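Local coordinates for penicillin binding protein 2X (Streptococcus thermophilus, PDB 5U47) that probably cross-links the peptides of neighbouring glycan strands in septal peptidoglycan as a transpeptidase, and is a target of beta-lactam antibiotics, at residues Y291-T296 and I412-V417; L377-I382 and M419-T424; A191-D196 and L203-I208; I52-S57 and K132-E137; I35-G40 and L222-Q227. The protein carries 1 engineered substitution. One frame throughout, in Å; residues are numbered along the deposited sequence.

Contact 1: residues Y291-T296 and I412-V417; sequences YEPGST and ISVTQV
Tyr291 lays one face of its ring over the methyl CG2 of Val414. The methyl sits 4.2 Å from the ring centroid and 16° off the ring normal, displaced toward the rim, which meets the geometry of a CH-pi contact. The two side chains approach at a slant. Although CB of Tyr291 points away from 412-417, chi1 at 62° sets CG between the residue's own backbone N and carbonyl carbon. The hydroxyl lies near the start of helix 416-427, with OH 3.6 Å from Gln416 CA, while its hydrogen bond goes to Tyr544.

Val414 CG2 is shared. Pro293 crosses Val414 at about a right angle and brings CB to 3.8 Å from the same methyl, which therefore touches both the Tyr291 face and the Pro293 ring, on adjacent sides. Tyr291 and Val414 also form a single antiparallel bridge of the hydrogen-bonded kind: Tyr291 N donates to Val414 O at 2.9 Å, and Val414 N returns the bond to Tyr291 O at 2.9 Å. Beyond the bridge, Glu292 CA lies 3.3 Å from Ile412 O with 157° at the hydrogen. This CA-H...O contact matters because the buried oxygen has no conventional partner in the model. The carboxylate of Glu292 turns elsewhere, with OE1 accepting from Gln410, Gly411 and Tyr519.

Immediately after Pro293 and Gly294 comes Ser295, hydrogen-bonded to Lys298. The bridge joins the loop that precedes Ser295 to the residues leading into helix 416-427, and Ser295 and Lys298 are consistent with the SxxK motif of a penicillin-binding transpeptidase domain, at the head of helix 297-308.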
# COMPACT_ATOMS: atom_id res chain seq x y z
N TYR A 291 4.45 10.19 -11.71
CA TYR A 291 5.72 10.59 -12.29
C TYR A 291 5.96 9.90 -13.63
O TYR A 291 5.33 8.90 -13.95
CB TYR A 291 6.85 10.26 -11.28
CG TYR A 291 6.98 8.76 -10.94
CD1 TYR A 291 6.18 8.15 -9.96
CD2 TYR A 291 7.91 7.98 -11.59
CE1 TYR A 291 6.30 6.80 -9.68
CE2 TYR A 291 8.07 6.62 -11.30
CZ TYR A 291 7.25 6.03 -10.35
OH TYR A 291 7.40 4.69 -10.09
N GLU A 292 6.88 10.45 -14.41
CA GLU A 292 7.27 9.82 -15.66
C GLU A 292 8.30 8.78 -15.23
O GLU A 292 9.33 9.14 -14.67
CB GLU A 292 7.81 10.86 -16.65
CG GLU A 292 6.76 11.92 -17.00
CD GLU A 292 7.16 12.88 -18.12
OE1 GLU A 292 7.95 12.52 -19.02
OE2 GLU A 292 6.65 14.00 -18.12
N PRO A 293 8.03 7.49 -15.49
CA PRO A 293 8.92 6.45 -14.96
C PRO A 293 10.25 6.26 -15.65
O PRO A 293 11.15 5.67 -15.04
CB PRO A 293 8.10 5.17 -15.14
CG PRO A 293 7.33 5.45 -16.37
CD PRO A 293 6.97 6.91 -16.32
N GLY A 294 10.38 6.73 -16.90
CA GLY A 294 11.64 6.56 -17.60
C GLY A 294 11.82 5.12 -18.08
O GLY A 294 10.86 4.34 -18.19
N SER A 295 13.09 4.75 -18.28
CA SER A 295 13.48 3.50 -18.95
C SER A 295 13.07 2.13 -18.42
O SER A 295 13.26 1.16 -19.14
CB SER A 295 14.97 3.54 -19.28
OG SER A 295 15.13 4.41 -20.35
N THR A 296 12.51 2.03 -17.22
CA THR A 296 12.00 0.75 -16.75
C THR A 296 10.79 0.39 -17.60
O THR A 296 10.43 -0.79 -17.71
CB THR A 296 11.58 0.79 -15.27
OG1 THR A 296 10.68 1.89 -15.07
CG2 THR A 296 12.80 0.96 -14.38
N ILE A 412 4.27 10.03 -20.29
CA ILE A 412 3.30 9.16 -19.65
C ILE A 412 3.55 9.24 -18.14
O ILE A 412 4.69 9.25 -17.71
CB ILE A 412 3.37 7.71 -20.18
CG1 ILE A 412 2.28 6.84 -19.54
CG2 ILE A 412 4.74 7.07 -19.92
CD1 ILE A 412 2.11 5.49 -20.19
N SER A 413 2.48 9.33 -17.35
CA SER A 413 2.60 9.42 -15.90
C SER A 413 2.02 8.20 -15.25
O SER A 413 0.91 7.77 -15.61
CB SER A 413 1.87 10.64 -15.38
OG SER A 413 2.49 11.80 -15.89
N VAL A 414 2.75 7.66 -14.29
CA VAL A 414 2.34 6.46 -13.55
C VAL A 414 2.52 6.65 -12.04
O VAL A 414 3.13 7.63 -11.60
CB VAL A 414 3.23 5.25 -13.94
CG1 VAL A 414 3.22 5.02 -15.44
CG2 VAL A 414 4.67 5.41 -13.43
N THR A 415 1.99 5.70 -11.27
CA THR A 415 2.25 5.61 -9.85
C THR A 415 3.14 4.39 -9.69
O THR A 415 3.21 3.52 -10.57
CB THR A 415 0.98 5.37 -9.01
OG1 THR A 415 0.36 4.15 -9.44
CG2 THR A 415 0.02 6.49 -9.19
N GLN A 416 3.82 4.31 -8.55
CA GLN A 416 4.70 3.18 -8.27
C GLN A 416 3.91 1.88 -8.31
O GLN A 416 4.38 0.87 -8.87
CB GLN A 416 5.37 3.33 -6.89
CG GLN A 416 6.22 2.09 -6.56
CD GLN A 416 6.89 2.08 -5.21
OE1 GLN A 416 7.50 1.06 -4.85
NE2 GLN A 416 6.77 3.16 -4.44
N VAL A 417 2.72 1.90 -7.72
CA VAL A 417 1.92 0.68 -7.67
C VAL A 417 1.46 0.22 -9.08
O VAL A 417 1.32 -0.97 -9.31
CB VAL A 417 0.80 0.77 -6.62
CG1 VAL A 417 -0.28 1.77 -7.06
CG2 VAL A 417 0.23 -0.61 -6.32

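Contact 2: residues L377-I382 and M419-T424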
# COMPACT_ATOMS: atom_id res chain seq x y z
N LEU A 377 -3.60 -2.78 -22.02
CA LEU A 377 -3.59 -4.14 -21.45
C LEU A 377 -2.79 -4.21 -20.14
O LEU A 377 -3.12 -4.98 -19.24
CB LEU A 377 -3.02 -5.14 -22.45
CG LEU A 377 -3.86 -5.45 -23.70
CD1 LEU A 377 -3.09 -6.39 -24.60
CD2 LEU A 377 -5.21 -6.06 -23.35
N TYR A 378 -1.73 -3.40 -20.07
CA TYR A 378 -0.91 -3.25 -18.87
C TYR A 378 -1.60 -2.32 -17.83
O TYR A 378 -1.08 -2.12 -16.73
CB TYR A 378 0.50 -2.75 -19.21
CG TYR A 378 1.51 -3.86 -19.51
CD1 TYR A 378 1.96 -4.69 -18.49
CD2 TYR A 378 2.05 -4.02 -20.79
CE1 TYR A 378 2.91 -5.67 -18.73
CE2 TYR A 378 3.00 -5.01 -21.05
CZ TYR A 378 3.43 -5.83 -20.01
OH TYR A 378 4.37 -6.83 -20.23
N LYS A 379 -2.73 -1.74 -18.23
CA LYS A 379 -3.61 -0.91 -17.39
C LYS A 379 -3.11 0.45 -16.94
O LYS A 379 -3.62 1.02 -15.95
CB LYS A 379 -4.13 -1.71 -16.17
CG LYS A 379 -4.98 -2.90 -16.54
CD LYS A 379 -5.51 -3.59 -15.29
CE LYS A 379 -6.39 -4.78 -15.64
NZ LYS A 379 -7.68 -4.38 -16.25
N PHE A 380 -2.11 0.98 -17.65
CA PHE A 380 -1.66 2.33 -17.35
C PHE A 380 -2.80 3.30 -17.57
O PHE A 380 -3.66 3.09 -18.45
CB PHE A 380 -0.42 2.68 -18.15
CG PHE A 380 0.78 1.90 -17.70
CD1 PHE A 380 1.36 2.18 -16.49
CD2 PHE A 380 1.29 0.85 -18.47
CE1 PHE A 380 2.46 1.47 -16.04
CE2 PHE A 380 2.39 0.12 -18.02
CZ PHE A 380 2.97 0.44 -16.81
N GLY A 381 -2.86 4.32 -16.71
CA GLY A 381 -3.96 5.29 -16.73
C GLY A 381 -5.18 4.84 -15.91
O GLY A 381 -6.15 5.59 -15.77
N ILE A 382 -5.13 3.62 -15.36
CA ILE A 382 -6.21 3.08 -14.55
C ILE A 382 -5.67 2.78 -13.16
O ILE A 382 -4.69 2.05 -13.03
CB ILE A 382 -6.81 1.79 -15.15
CG1 ILE A 382 -7.24 2.04 -16.61
CG2 ILE A 382 -8.01 1.32 -14.34
CD1 ILE A 382 -7.82 0.82 -17.31
N MET A 419 3.37 0.54 -11.75
CA MET A 419 4.57 -0.12 -12.24
C MET A 419 4.69 -1.52 -11.65
O MET A 419 5.00 -2.46 -12.36
CB MET A 419 5.83 0.71 -11.96
CG MET A 419 5.88 2.04 -12.71
SD MET A 419 5.80 1.87 -14.51
CE MET A 419 7.30 0.97 -14.88
N LEU A 420 4.45 -1.65 -10.35
CA LEU A 420 4.54 -2.96 -9.69
C LEU A 420 3.57 -3.95 -10.32
O LEU A 420 3.93 -5.10 -10.57
CB LEU A 420 4.28 -2.85 -8.18
CG LEU A 420 5.30 -2.00 -7.38
CD1 LEU A 420 4.86 -1.90 -5.92
CD2 LEU A 420 6.71 -2.59 -7.46
N ARG A 421 2.35 -3.49 -10.56
CA ARG A 421 1.31 -4.31 -11.17
C ARG A 421 1.78 -4.81 -12.56
O ARG A 421 1.66 -6.00 -12.87
CB ARG A 421 0.03 -3.50 -11.30
CG ARG A 421 -1.11 -4.22 -11.99
CD ARG A 421 -2.37 -3.37 -12.04
NE ARG A 421 -2.13 -2.13 -12.75
CZ ARG A 421 -2.99 -1.12 -12.91
NH1 ARG A 421 -2.61 -0.04 -13.56
NH2 ARG A 421 -4.22 -1.17 -12.43
N ALA A 422 2.34 -3.92 -13.35
CA ALA A 422 2.82 -4.26 -14.70
C ALA A 422 3.97 -5.25 -14.61
O ALA A 422 4.01 -6.22 -15.39
CB ALA A 422 3.26 -3.00 -15.44
N PHE A 423 4.88 -5.02 -13.65
CA PHE A 423 6.02 -5.93 -13.47
C PHE A 423 5.59 -7.36 -13.12
O PHE A 423 6.29 -8.32 -13.48
CB PHE A 423 7.00 -5.44 -12.40
CG PHE A 423 7.74 -4.16 -12.75
CD1 PHE A 423 8.25 -3.95 -14.03
CD2 PHE A 423 8.01 -3.22 -11.78
CE1 PHE A 423 8.97 -2.78 -14.34
CE2 PHE A 423 8.72 -2.05 -12.08
CZ PHE A 423 9.19 -1.84 -13.36
N THR A 424 4.44 -7.53 -12.45
CA THR A 424 4.03 -8.88 -12.10
C THR A 424 3.78 -9.75 -13.35
O THR A 424 3.97 -10.95 -13.27
CB THR A 424 2.77 -8.96 -11.19
OG1 THR A 424 1.64 -8.37 -11.85
CG2 THR A 424 2.99 -8.29 -9.90
O HOH W 1 -0.18 -1.05 -14.39
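The guanidinium of Arg421 has Lys379 CB over the centre of one face, 3.4 Å above the plane, and Ile382 O and a water at its edge, in the plane. One face of the Phe380 ring carries Tyr378 O and the same water, both offset toward the rim, and the Tyr378 ring turns its edge to Ala422 O. Lys379 and Arg421 cross at about a right angle. NH1 of Arg421 donates to Ile382 O at 3.0 Å, only 12° out of the guanidinium plane, and NH2 adds a weak bond to that oxygen. Arg421 NE donates to the water, which in turn donates to Tyr378 O at 2.7 Å. These in-plane partners set the rotation of the group. Chi3 of 59° bends the otherwise extended arginine at NE.

The backbone it holds is the turn that follows helix 368-377: Lys379, at positive phi, closes a Schellman motif and also opens a type II turn to Ile382.

Two rings meet the methyl of Ala422: Tyr378 CD1 and Phe380 CZ each stand 3.7 Å from Ala422 CB. Met419 SD approaches Phe380 CE1 at 3.7 Å, an oblique Met-aromatic contact 71° off the ring normal. The hydroxyl of Tyr378 bonds to Ser303 on helix 297-308.

Contact 3: residues A191-D196 and L203-I208; sequences AIYEKD and LGTETI
Ala191 faces Ile208 in a non-hydrogen-bonded antiparallel pair, with Ala191 CB 3.9 Å from Ile208 CA. That methyl also lies against the backbone of Thr207. Ile192 follows as the hydrogen-bonded pair with Thr207: Ile192 N donates to Thr207 O at 3.0 Å and 166°, and Thr207 N donates to Ile192 O at 3.2 Å. Their side chains stand on the face of the sheet turned away from Ala191 and Ile208.

At Tyr193 the contact passes from backbone to side chains. The Glu206 side chain is modelled against its ring, but their close approach is shorter than atoms can sit, so the detail of that overlap is doubtful. On the same ring, CE2 of Tyr193 meets CD2 of Leu203 at 4.1 Å. The hydroxyl of Tyr193 bonds to Glu137.

Glu194 and Thr205 cross obliquely. The backbone N of Glu194 donates to Thr205 OG1 at 3.2 Å and 156°. Chi1 of 58° sets that OG1 between the Thr205 backbone N and carbonyl carbon; the oxygen is also bonded to Leu202 O. The carboxylate of Glu194 runs on past Thr205 to Tyr60.

Chemically, a threonine hydroxyl extends the pairing of strands 189-192 and 207-210 by one further link to Glu194 N. Since the carbonyl of Leu202 has no proton to offer, Thr205 OG1 must be the donor in that bond while it accepts from Glu194 N, so the hydroxyl is used in both roles.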
# COMPACT_ATOMS: atom_id res chain seq x y z
N ALA A 191 -22.20 4.68 27.65
CA ALA A 191 -22.19 4.73 29.10
C ALA A 191 -22.89 5.97 29.62
O ALA A 191 -23.07 6.96 28.90
CB ALA A 191 -20.76 4.70 29.62
N ILE A 192 -23.30 5.89 30.87
CA ILE A 192 -23.92 7.00 31.56
C ILE A 192 -22.87 7.51 32.54
O ILE A 192 -22.47 6.79 33.45
CB ILE A 192 -25.19 6.58 32.33
CG1 ILE A 192 -26.22 5.99 31.37
CG2 ILE A 192 -25.78 7.77 33.07
CD1 ILE A 192 -27.45 5.42 32.05
N TYR A 193 -22.40 8.72 32.31
CA TYR A 193 -21.47 9.34 33.24
C TYR A 193 -22.30 10.14 34.18
O TYR A 193 -23.36 10.60 33.82
CB TYR A 193 -20.55 10.32 32.52
CG TYR A 193 -19.42 9.72 31.75
CD1 TYR A 193 -19.65 8.96 30.61
CD2 TYR A 193 -18.10 9.94 32.14
CE1 TYR A 193 -18.59 8.41 29.89
CE2 TYR A 193 -17.05 9.42 31.41
CZ TYR A 193 -17.30 8.65 30.30
OH TYR A 193 -16.24 8.11 29.60
N GLU A 194 -21.81 10.31 35.40
CA GLU A 194 -22.47 11.18 36.36
C GLU A 194 -22.09 12.61 35.95
O GLU A 194 -21.04 12.83 35.34
CB GLU A 194 -22.00 10.87 37.78
CG GLU A 194 -22.39 9.48 38.25
CD GLU A 194 -21.82 9.12 39.61
OE1 GLU A 194 -22.56 8.52 40.43
OE2 GLU A 194 -20.65 9.44 39.89
N LYS A 195 -22.99 13.56 36.23
CA LYS A 195 -22.78 14.97 35.91
C LYS A 195 -22.96 15.83 37.15
O LYS A 195 -23.68 15.45 38.08
CB LYS A 195 -23.77 15.47 34.83
CG LYS A 195 -23.59 14.89 33.42
CD LYS A 195 -24.35 13.59 33.18
CE LYS A 195 -23.83 12.84 31.95
NZ LYS A 195 -23.82 13.62 30.68
N ASP A 196 -22.29 16.99 37.18
CA ASP A 196 -22.50 17.96 38.26
C ASP A 196 -23.83 18.68 37.96
O ASP A 196 -24.46 18.40 36.93
CB ASP A 196 -21.32 18.93 38.41
CG ASP A 196 -21.00 19.69 37.12
OD1 ASP A 196 -21.73 19.56 36.12
OD2 ASP A 196 -19.98 20.42 37.11
N LEU A 203 -15.59 12.73 35.27
CA LEU A 203 -14.79 11.64 34.70
C LEU A 203 -14.49 10.52 35.70
O LEU A 203 -14.38 10.74 36.91
CB LEU A 203 -13.52 12.20 34.07
CG LEU A 203 -13.75 13.18 32.91
CD1 LEU A 203 -12.45 13.86 32.50
CD2 LEU A 203 -14.40 12.50 31.71
N GLY A 204 -14.39 9.30 35.16
CA GLY A 204 -14.09 8.10 35.94
C GLY A 204 -15.26 7.45 36.67
O GLY A 204 -15.10 6.40 37.28
N THR A 205 -16.45 8.05 36.56
CA THR A 205 -17.66 7.59 37.26
C THR A 205 -18.59 6.68 36.46
O THR A 205 -19.57 6.18 37.01
CB THR A 205 -18.51 8.81 37.68
OG1 THR A 205 -18.85 9.59 36.52
CG2 THR A 205 -17.75 9.65 38.67
N GLU A 206 -18.31 6.54 35.16
CA GLU A 206 -19.10 5.73 34.20
C GLU A 206 -19.69 4.43 34.65
O GLU A 206 -19.08 3.67 35.41
CB GLU A 206 -18.25 5.28 32.98
CG GLU A 206 -17.46 6.33 32.29
CD GLU A 206 -16.19 6.66 33.03
OE1 GLU A 206 -15.19 5.95 32.84
OE2 GLU A 206 -16.19 7.66 33.77
N THR A 207 -20.86 4.15 34.08
CA THR A 207 -21.52 2.88 34.20
C THR A 207 -21.77 2.53 32.74
O THR A 207 -22.52 3.21 32.06
CB THR A 207 -22.86 2.96 34.95
OG1 THR A 207 -22.64 3.31 36.31
CG2 THR A 207 -23.58 1.61 34.88
N ILE A 208 -21.08 1.50 32.25
CA ILE A 208 -21.25 1.06 30.87
C ILE A 208 -22.64 0.44 30.74
O ILE A 208 -23.06 -0.35 31.58
CB ILE A 208 -20.15 0.07 30.46
CG1 ILE A 208 -18.80 0.82 30.42
CG2 ILE A 208 -20.46 -0.58 29.12
CD1 ILE A 208 -17.57 -0.04 30.18

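Contact 4: residues I52-S57 and K132-E137; sequences IYAIVS and KGMAFE
Tyr53 N donates to Ala135 O at 2.8 Å and 165°, the shortest polar bond between these strands. Ala135 O is also approached by Ile52 CA, a CA-H...O contact of 3.4 Å. Ala135 N returns a bond to Tyr53 O, completing a hydrogen-bonded antiparallel pair, and Ile55 N reaches Gly133 O at 3.0 Å in a nearly straight bond of 174°. Gly133 can bring its carbonyl there at a positive phi, a conformation suited to a residue without CB, which would otherwise press on the preceding carbonyl O.

The non-hydrogen-bonded pairs Ile52-Phe136 and Ala54-Met134 put their side chains on one face. Ile52 and Phe136 lie side by side, pointing the same way, with Ile52 CG1 3.6 Å from Phe136 CE1. Met134, bent at chi2 and chi3, curls back across the strand: SD touches Ala54 CB at 3.6 Å and CE meets Ile52 CD1 at 3.7 Å. Helix 116-128 packs on this face through Phe126 and Leu122.

On the other face Tyr53 meets Glu137 at a slant, CE1 of Tyr53 3.9 Å from Glu137 CB, while the Glu137 carboxylate is taken by Tyr193 and Gly204. The axes of 52-55 and 134-137 run at 142° between their N-to-C directions. This is a twisted antiparallel strand pair with a helix packed on one face, within the region assigned to the PBP dimerisation domain.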
# COMPACT_ATOMS: atom_id res chain seq x y z
N ILE A 52 -6.01 10.32 36.81
CA ILE A 52 -6.62 10.24 38.14
C ILE A 52 -7.37 11.53 38.49
O ILE A 52 -6.89 12.64 38.24
CB ILE A 52 -5.57 9.87 39.24
CG1 ILE A 52 -6.28 9.55 40.56
CG2 ILE A 52 -4.51 10.95 39.43
CD1 ILE A 52 -5.35 9.03 41.65
N TYR A 53 -8.56 11.37 39.07
CA TYR A 53 -9.40 12.49 39.50
C TYR A 53 -9.87 12.28 40.92
O TYR A 53 -9.92 11.15 41.40
CB TYR A 53 -10.63 12.63 38.60
CG TYR A 53 -10.29 12.94 37.17
CD1 TYR A 53 -9.98 11.91 36.27
CD2 TYR A 53 -10.29 14.25 36.70
CE1 TYR A 53 -9.66 12.19 34.95
CE2 TYR A 53 -9.97 14.53 35.38
CZ TYR A 53 -9.66 13.50 34.51
OH TYR A 53 -9.34 13.77 33.19
N ALA A 54 -10.23 13.38 41.57
CA ALA A 54 -10.74 13.34 42.94
C ALA A 54 -11.99 14.21 43.02
O ALA A 54 -11.94 15.40 42.70
CB ALA A 54 -9.67 13.82 43.93
N ILE A 55 -13.12 13.61 43.38
CA ILE A 55 -14.35 14.37 43.54
C ILE A 55 -14.39 14.89 44.98
O ILE A 55 -14.41 14.09 45.93
CB ILE A 55 -15.60 13.53 43.23
CG1 ILE A 55 -15.63 13.18 41.74
CG2 ILE A 55 -16.87 14.31 43.63
CD1 ILE A 55 -16.80 12.31 41.35
N VAL A 56 -14.39 16.21 45.12
CA VAL A 56 -14.38 16.88 46.44
C VAL A 56 -15.69 17.56 46.82
O VAL A 56 -15.84 18.00 47.97
CB VAL A 56 -13.25 17.94 46.54
CG1 VAL A 56 -11.88 17.26 46.43
CG2 VAL A 56 -13.40 19.03 45.47
N SER A 57 -16.64 17.65 45.88
CA SER A 57 -17.93 18.31 46.16
C SER A 57 -18.69 17.65 47.30
O SER A 57 -18.89 16.43 47.29
CB SER A 57 -18.84 18.31 44.93
OG SER A 57 -20.07 18.94 45.22
N LYS A 132 -12.93 7.05 49.59
CA LYS A 132 -13.83 7.04 48.44
C LYS A 132 -13.67 8.36 47.71
O LYS A 132 -13.16 9.32 48.29
CB LYS A 132 -15.28 6.90 48.92
CG LYS A 132 -15.60 5.53 49.48
CD LYS A 132 -16.96 5.48 50.17
CE LYS A 132 -17.39 4.04 50.41
NZ LYS A 132 -16.36 3.23 51.13
N GLY A 133 -14.10 8.41 46.45
CA GLY A 133 -14.05 9.65 45.66
C GLY A 133 -12.93 9.75 44.63
O GLY A 133 -12.92 10.68 43.82
N MET A 134 -11.97 8.82 44.68
CA MET A 134 -10.87 8.81 43.69
C MET A 134 -11.33 8.00 42.50
O MET A 134 -12.01 6.99 42.67
CB MET A 134 -9.59 8.22 44.30
CG MET A 134 -9.13 8.93 45.57
SD MET A 134 -8.79 10.69 45.37
CE MET A 134 -7.40 10.65 44.23
N ALA A 135 -11.00 8.45 41.29
CA ALA A 135 -11.46 7.75 40.09
C ALA A 135 -10.45 7.86 38.97
O ALA A 135 -9.55 8.71 39.00
CB ALA A 135 -12.81 8.30 39.66
N PHE A 136 -10.60 6.99 37.98
CA PHE A 136 -9.66 6.96 36.85
C PHE A 136 -10.40 6.94 35.51
O PHE A 136 -11.38 6.20 35.36
CB PHE A 136 -8.77 5.73 36.95
CG PHE A 136 -7.90 5.71 38.18
CD1 PHE A 136 -6.64 6.29 38.15
CD2 PHE A 136 -8.34 5.12 39.36
CE1 PHE A 136 -5.82 6.27 39.28
CE2 PHE A 136 -7.53 5.10 40.49
CZ PHE A 136 -6.27 5.68 40.45
N GLU A 137 -9.96 7.78 34.57
CA GLU A 137 -10.53 7.82 33.22
C GLU A 137 -9.47 7.29 32.26
O GLU A 137 -8.30 7.70 32.30
CB GLU A 137 -10.98 9.24 32.82
CG GLU A 137 -11.73 9.37 31.46
CD GLU A 137 -13.15 8.77 31.42
OE1 GLU A 137 -13.66 8.31 32.46
OE2 GLU A 137 -13.78 8.77 30.31

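Contact 5: residues I35-G40 and L222-Q227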
# COMPACT_ATOMS: atom_id res chain seq x y z
N ILE A 35 -2.78 -3.84 13.91
CA ILE A 35 -2.19 -4.04 12.59
C ILE A 35 -0.93 -4.85 12.82
O ILE A 35 -0.05 -4.43 13.62
CB ILE A 35 -1.85 -2.72 11.88
CG1 ILE A 35 -3.12 -1.90 11.66
CG2 ILE A 35 -1.18 -3.00 10.53
CD1 ILE A 35 -2.89 -0.47 11.25
N TYR A 36 -0.85 -5.99 12.14
CA TYR A 36 0.26 -6.92 12.26
C TYR A 36 1.02 -7.07 10.95
O TYR A 36 0.54 -6.71 9.87
CB TYR A 36 -0.28 -8.32 12.60
CG TYR A 36 -0.97 -8.49 13.93
CD1 TYR A 36 -0.23 -8.57 15.12
CD2 TYR A 36 -2.34 -8.66 14.01
CE1 TYR A 36 -0.84 -8.79 16.33
CE2 TYR A 36 -2.97 -8.86 15.23
CZ TYR A 36 -2.22 -8.93 16.38
OH TYR A 36 -2.83 -9.11 17.58
N ASP A 37 2.20 -7.66 11.03
CA ASP A 37 2.89 -8.05 9.85
C ASP A 37 2.28 -9.45 9.48
O ASP A 37 1.35 -9.93 10.15
CB ASP A 37 4.43 -8.05 10.02
CG ASP A 37 4.99 -9.38 10.53
OD1 ASP A 37 4.30 -10.10 11.26
OD2 ASP A 37 6.14 -9.66 10.19
N ARG A 38 2.81 -10.08 8.45
CA ARG A 38 2.25 -11.35 7.95
C ARG A 38 2.29 -12.53 8.93
O ARG A 38 1.53 -13.49 8.75
CB ARG A 38 2.92 -11.73 6.62
CG ARG A 38 4.38 -12.14 6.75
CD ARG A 38 5.06 -12.28 5.41
NE ARG A 38 4.49 -13.38 4.61
CZ ARG A 38 3.64 -13.26 3.59
NH1 ARG A 38 3.24 -12.07 3.13
NH2 ARG A 38 3.23 -14.36 2.97
N ASN A 39 3.15 -12.45 9.95
CA ASN A 39 3.30 -13.51 10.95
C ASN A 39 2.91 -13.09 12.35
O ASN A 39 3.33 -13.71 13.31
CB ASN A 39 4.75 -14.02 10.94
CG ASN A 39 5.07 -14.84 9.72
OD1 ASN A 39 4.32 -15.75 9.36
ND2 ASN A 39 6.17 -14.55 9.09
N GLY A 40 2.14 -12.00 12.47
CA GLY A 40 1.67 -11.58 13.79
C GLY A 40 2.56 -10.64 14.60
O GLY A 40 2.30 -10.44 15.78
N LEU A 222 3.34 -7.50 4.87
CA LEU A 222 4.72 -7.15 5.21
C LEU A 222 5.42 -8.19 6.08
O LEU A 222 4.80 -8.87 6.86
CB LEU A 222 4.81 -5.80 5.94
CG LEU A 222 4.29 -4.51 5.31
CD1 LEU A 222 4.56 -3.37 6.29
CD2 LEU A 222 4.91 -4.20 3.97
N SER A 223 6.73 -8.32 5.86
CA SER A 223 7.61 -9.14 6.66
C SER A 223 8.41 -8.18 7.50
O SER A 223 9.27 -7.45 6.96
CB SER A 223 8.55 -9.91 5.76
OG SER A 223 9.58 -10.52 6.50
N ALA A 224 8.13 -8.12 8.80
CA ALA A 224 8.88 -7.20 9.67
C ALA A 224 10.40 -7.34 9.58
O ALA A 224 11.08 -6.31 9.49
CB ALA A 224 8.39 -7.26 11.12
N PRO A 225 10.94 -8.58 9.57
CA PRO A 225 12.40 -8.72 9.44
C PRO A 225 12.94 -8.11 8.15
O PRO A 225 13.96 -7.39 8.17
CB PRO A 225 12.62 -10.25 9.43
CG PRO A 225 11.42 -10.82 10.11
CD PRO A 225 10.29 -9.87 9.85
N LEU A 226 12.28 -8.39 7.03
CA LEU A 226 12.72 -7.86 5.75
C LEU A 226 12.57 -6.35 5.73
O LEU A 226 13.46 -5.64 5.26
CB LEU A 226 11.92 -8.46 4.60
CG LEU A 226 12.38 -8.03 3.20
CD1 LEU A 226 13.80 -8.52 2.97
CD2 LEU A 226 11.44 -8.57 2.13
N GLN A 227 11.43 -5.87 6.23
CA GLN A 227 11.17 -4.42 6.27
C GLN A 227 12.23 -3.69 7.09
O GLN A 227 12.71 -2.65 6.66
CB GLN A 227 9.79 -4.15 6.86
CG GLN A 227 9.41 -2.67 6.94
CD GLN A 227 9.01 -2.08 5.58
OE1 GLN A 227 8.26 -2.69 4.81
NE2 GLN A 227 9.45 -0.86 5.33
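Asp37 sets its carboxylate against the first turn of helix 224-241, with OD2 lying 3.4 Å from Ala224 CB and accepting from Ala224 N at 2.9 Å and 170°. The bond uses the anti lone pair of OD2, the one directed away from OD1. CB of Asp37 meanwhile rests 3.3 Å from Leu222 O.

The second oxygen works within its own loop. Asp37 OD1 is met from above the carboxylate plane by Asn39 N at 2.9 Å, forming an Asx turn, and also accepts from Asn41 N. One carboxylate therefore organises the type I turn from Asp37 to Gly40 while it holds a helix-start amide; the partial positive charge of that helix end would tend to stabilise its negative charge.

Arg38 completes the junction from its backbone. Its N donates to Leu222 O at 2.8 Å, nearly along the C=O axis at 166°, and its CG lies 3.3 Å from that same oxygen. The guanidinium leads on to Thr221 O, Thr578 O and Asp577 O, and makes a salt bridge with Glu257.

Ser223 occupies the N-cap position of the helix, with OG accepting a weak bond from Leu226 N. The contact is thus an Asx turn packed against a serine N-capped helix start, where the turn after strand 35-36 meets the beginning of helix 224-241.

How the contacts relate
From the N terminus, contact 5 opens first at 35-40 and closes only at 222-227, a loop of 181 intervening residues that ties the turn after strand 35-36 to helix 224-241. Nested inside it are contact 4, pairing strands 42-55 and 134-143, and then contact 3, a beta hairpin of strands 189-192 and 207-210; these two follow in series and touch, their centres 12 Å apart, through Tyr193 and Glu137. Farther along the chain, contacts 1 and 2 cross: 377-382 falls between 291-296 and 412-417, and both use helix 416-427. They touch as well, Val414 packing on Phe380 and Met419. Their centres lie about 54 to 60 Å from those of contacts 3 and 4.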